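Local atomic coordinates of coiled-coil quantitatively-enriched protein 1 (Schizosaccharomyces pombe, PDB entry 7CUJ), a protein that links telomeres to the meiotic centrosome during meiotic nuclear reorganisation and is required for telomere length regulation and chromosome segregation. Residues A[27-30]-A[31-35]; A[46-49]-A[50-53]. All coordinates share one frame; numbering follows the deposited sequence.

Contact 1 of 2, residues A[27-30]-A[31-35]; sequences HRLV and QYFAF
The ring of F33 meets L29 in two ways: the L29 carbonyl oxygen lies at the ring edge, in its plane, 3.3 Å from CD1 of F33, while the CD1 methyl of L29 touches F33 CE1 at 3.7 Å. A second ring, that of H27, has a water at its edge, in plane. The F33-L29 pairing lies at the break between helices 20-32 and 34-41, where F33 is the first residue to leave helical backbone angles and also the N-cap position of the next helix. The change shows in the bonding. Y32 N still donates a regular helical bond to R28 O (2.9 Å, 153° at the hydrogen), whereas F33 N divides itself between L29 O and V30 O, both bonds weak. With CG turned beside its own backbone N (chi1 -87°), the F33 ring reaches the buried side, where it meets F56 of helix 47-65 edge-to-face and an aromatic side chain of another protein's chain. Cutting F33 back to an alanine is likely to leave the L29 methyl and F56 without their aromatic neighbour and open a gap between the two helices and the bound protein.

Nearer the surface, R28 and Q31 run side by side, their guanidinium and amide planes 29° apart. R28 curls at chi2 and chi3, which brings CD within 3.6 Å of Q31 OE1; its NH2 is hydrogen-bonded to a polar side chain of the partner protein. The same water, in the guanidinium plane, bridges the pair, accepting from R28 NE at 2.7 Å and donating weakly to Q31 OE1 at 3.4 Å.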
# COMPACT_ATOMS: atom_id res chain seq x y z
N HIS A 27 -1.85 -1.52 -15.24
CA HIS A 27 -2.44 -0.44 -14.45
C HIS A 27 -2.80 -0.96 -13.06
O HIS A 27 -2.50 -0.30 -12.07
CB HIS A 27 -3.61 0.20 -15.21
CG HIS A 27 -4.46 1.10 -14.38
ND1 HIS A 27 -4.33 2.48 -14.42
CD2 HIS A 27 -5.45 0.84 -13.50
CE1 HIS A 27 -5.21 3.02 -13.59
NE2 HIS A 27 -5.90 2.04 -13.01
N ARG A 28 -3.42 -2.14 -13.01
CA ARG A 28 -3.83 -2.77 -11.76
C ARG A 28 -2.60 -3.08 -10.91
O ARG A 28 -2.62 -2.89 -9.69
CB ARG A 28 -4.64 -4.04 -12.04
CG ARG A 28 -5.18 -4.76 -10.81
CD ARG A 28 -6.31 -4.05 -10.07
NE ARG A 28 -7.51 -3.83 -10.87
CZ ARG A 28 -8.56 -4.64 -10.93
NH1 ARG A 28 -9.59 -4.32 -11.70
NH2 ARG A 28 -8.59 -5.76 -10.23
N LEU A 29 -1.54 -3.56 -11.57
CA LEU A 29 -0.32 -3.99 -10.91
C LEU A 29 0.36 -2.81 -10.21
O LEU A 29 0.72 -2.91 -9.04
CB LEU A 29 0.61 -4.62 -11.94
CG LEU A 29 1.98 -5.07 -11.42
CD1 LEU A 29 1.83 -6.19 -10.40
CD2 LEU A 29 2.88 -5.50 -12.57
N VAL A 30 0.51 -1.69 -10.93
CA VAL A 30 1.16 -0.50 -10.41
C VAL A 30 0.34 0.07 -9.25
O VAL A 30 0.90 0.52 -8.26
CB VAL A 30 1.40 0.54 -11.52
CG1 VAL A 30 1.75 1.91 -10.96
CG2 VAL A 30 2.46 0.08 -12.51
N GLN A 31 -0.99 0.02 -9.40
CA GLN A 31 -1.94 0.51 -8.41
C GLN A 31 -1.80 -0.29 -7.12
O GLN A 31 -1.75 0.28 -6.03
CB GLN A 31 -3.35 0.43 -9.01
CG GLN A 31 -4.46 0.91 -8.09
CD GLN A 31 -5.82 0.48 -8.61
OE1 GLN A 31 -6.12 -0.71 -8.70
NE2 GLN A 31 -6.65 1.45 -8.94
N TYR A 32 -1.72 -1.63 -7.25
CA TYR A 32 -1.60 -2.54 -6.13
C TYR A 32 -0.27 -2.34 -5.41
O TYR A 32 -0.16 -2.57 -4.21
CB TYR A 32 -1.76 -3.99 -6.61
CG TYR A 32 -1.83 -5.02 -5.51
CD1 TYR A 32 -3.05 -5.35 -4.93
CD2 TYR A 32 -0.69 -5.67 -5.05
CE1 TYR A 32 -3.13 -6.28 -3.91
CE2 TYR A 32 -0.76 -6.60 -4.03
CZ TYR A 32 -1.98 -6.91 -3.45
OH TYR A 32 -2.07 -7.82 -2.45
N PHE A 33 0.75 -1.91 -6.17
CA PHE A 33 2.10 -1.70 -5.66
C PHE A 33 2.38 -0.21 -5.45
O PHE A 33 3.53 0.19 -5.31
CB PHE A 33 3.12 -2.27 -6.65
CG PHE A 33 3.45 -3.73 -6.46
CD1 PHE A 33 2.67 -4.72 -7.05
CD2 PHE A 33 4.53 -4.12 -5.68
CE1 PHE A 33 2.96 -6.06 -6.86
CE2 PHE A 33 4.82 -5.47 -5.51
CZ PHE A 33 4.04 -6.43 -6.09
N ALA A 34 1.33 0.62 -5.43
CA ALA A 34 1.51 2.07 -5.49
C ALA A 34 2.41 2.56 -4.36
O ALA A 34 3.39 3.25 -4.63
CB ALA A 34 0.18 2.79 -5.52
N PHE A 35 2.09 2.18 -3.12
CA PHE A 35 2.85 2.57 -1.94
C PHE A 35 4.30 2.13 -2.07
O PHE A 35 5.22 2.93 -1.89
CB PHE A 35 2.24 1.98 -0.66
CG PHE A 35 2.96 2.40 0.60
CD1 PHE A 35 4.12 1.75 1.01
CD2 PHE A 35 2.49 3.45 1.37
CE1 PHE A 35 4.78 2.15 2.16
CE2 PHE A 35 3.15 3.84 2.52
CZ PHE A 35 4.30 3.19 2.92
O HOH W 1 -7.44 -1.24 -11.79

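Contact 2 of 2, residues A[46-49]-A[50-53]; sequences DSRI and QEKI
D46 is the N-cap of helix 47-65: its backbone O accepts from Q50 N at 3.2 Å in the carbonyl plane, while its carboxylate turns back to the amides of the first turn. CG of D46 lies between the backbone N and the carbonyl carbon (chi1 65°), which lets OD1 take a bond from I49 N at 3.0 Å, from above the carboxylate plane, and a weak one from R48 N. The other oxygen, OD2, is bonded to H39 NE2 of the second subunit, and D46 N to D46 OD2 of that subunit, so one residue caps a helix and bonds across the subunit boundary.

S47 follows with a backbone bond from E51 N to its O, and Q50 CB packs over the same oxygen at 3.5 Å. R48 then carries its guanidinium to the second subunit, where NH1 bonds to P44 O and NH2 to H39 O. The extended K52 chain rises alongside, its NZ 4.5 Å from R48 NH2; the like charges are probably eased by these carbonyl groups and by a weak bond from K52 NZ to H39 ND1 of that subunit.

I49, buried against H39 of its own chain and H39 of the second subunit, closes the turn. Its O accepts from I53 N at 3.0 Å, again in the carbonyl plane, and I53 CG1 lies 3.5 Å from that same oxygen.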
# COMPACT_ATOMS: atom_id res chain seq x y z
N ASP A 46 14.44 -0.79 2.58
CA ASP A 46 14.96 -1.97 3.25
C ASP A 46 14.91 -3.18 2.31
O ASP A 46 14.34 -3.11 1.23
CB ASP A 46 14.25 -2.22 4.59
CG ASP A 46 12.77 -2.55 4.46
OD1 ASP A 46 12.45 -3.60 3.88
OD2 ASP A 46 11.95 -1.75 4.96
N SER A 47 15.50 -4.28 2.78
CA SER A 47 15.67 -5.52 2.03
C SER A 47 14.32 -6.12 1.62
O SER A 47 14.20 -6.69 0.54
CB SER A 47 16.49 -6.50 2.83
OG SER A 47 16.53 -7.77 2.20
N ARG A 48 13.32 -5.99 2.50
CA ARG A 48 12.02 -6.61 2.28
C ARG A 48 11.21 -5.82 1.25
O ARG A 48 10.40 -6.40 0.53
CB ARG A 48 11.29 -6.81 3.61
CG ARG A 48 11.84 -7.95 4.45
CD ARG A 48 11.39 -7.91 5.90
NE ARG A 48 9.95 -8.06 6.06
CZ ARG A 48 9.13 -7.13 6.55
NH1 ARG A 48 9.61 -5.96 6.94
NH2 ARG A 48 7.84 -7.37 6.64
N ILE A 49 11.44 -4.50 1.19
CA ILE A 49 10.83 -3.66 0.17
C ILE A 49 11.36 -4.10 -1.20
O ILE A 49 10.59 -4.25 -2.15
CB ILE A 49 11.11 -2.16 0.42
CG1 ILE A 49 10.42 -1.63 1.68
CG2 ILE A 49 10.77 -1.32 -0.80
CD1 ILE A 49 8.91 -1.49 1.58
N GLN A 50 12.67 -4.31 -1.27
CA GLN A 50 13.37 -4.70 -2.49
C GLN A 50 12.89 -6.07 -2.95
O GLN A 50 12.80 -6.31 -4.15
CB GLN A 50 14.88 -4.66 -2.26
CG GLN A 50 15.44 -3.25 -2.15
CD GLN A 50 16.82 -3.21 -1.56
OE1 GLN A 50 17.53 -4.21 -1.49
NE2 GLN A 50 17.23 -2.02 -1.12
N GLU A 51 12.60 -6.95 -1.99
CA GLU A 51 12.07 -8.28 -2.24
C GLU A 51 10.71 -8.18 -2.93
O GLU A 51 10.42 -8.94 -3.86
CB GLU A 51 11.96 -9.05 -0.92
CG GLU A 51 11.40 -10.45 -1.05
CD GLU A 51 11.66 -11.37 0.14
OE1 GLU A 51 11.82 -12.58 -0.09
OE2 GLU A 51 11.72 -10.86 1.29
N LYS A 52 9.89 -7.22 -2.48
CA LYS A 52 8.55 -7.01 -3.00
C LYS A 52 8.60 -6.37 -4.39
O LYS A 52 7.73 -6.62 -5.21
CB LYS A 52 7.72 -6.18 -2.02
CG LYS A 52 7.01 -7.00 -0.95
CD LYS A 52 6.80 -6.27 0.35
CE LYS A 52 6.12 -7.14 1.39
NZ LYS A 52 5.93 -6.41 2.67
N ILE A 53 9.63 -5.56 -4.64
CA ILE A 53 9.80 -4.93 -5.94
C ILE A 53 10.18 -5.99 -6.97
O ILE A 53 9.81 -5.88 -8.13
CB ILE A 53 10.80 -3.76 -5.89
CG1 ILE A 53 10.22 -2.55 -5.14
CG2 ILE A 53 11.28 -3.37 -7.28
CD1 ILE A 53 9.02 -1.92 -5.80

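Overall arrangement
Both contacts are local and partly buried, with centres about 15 Å apart, on helices away from the centre of a domain, built on a six-stranded parallel sheet, that is one piece of a longer protein. Contact 1 is a break between helices 20-32 and 34-41, contact 2 the start of helix 47-65, which packs against both. They meet where F33 CE2 comes 3.1 Å from K52 O. Contact 1 owes its buried side to aromatic and aliphatic packing and packs on chains of another protein; contact 2 turns a charged face to the second subunit. The ring of F35 meets F35 of the second subunit, planes about 40° apart, and packs on its K52. This is consistent with a self-pairing adaptor.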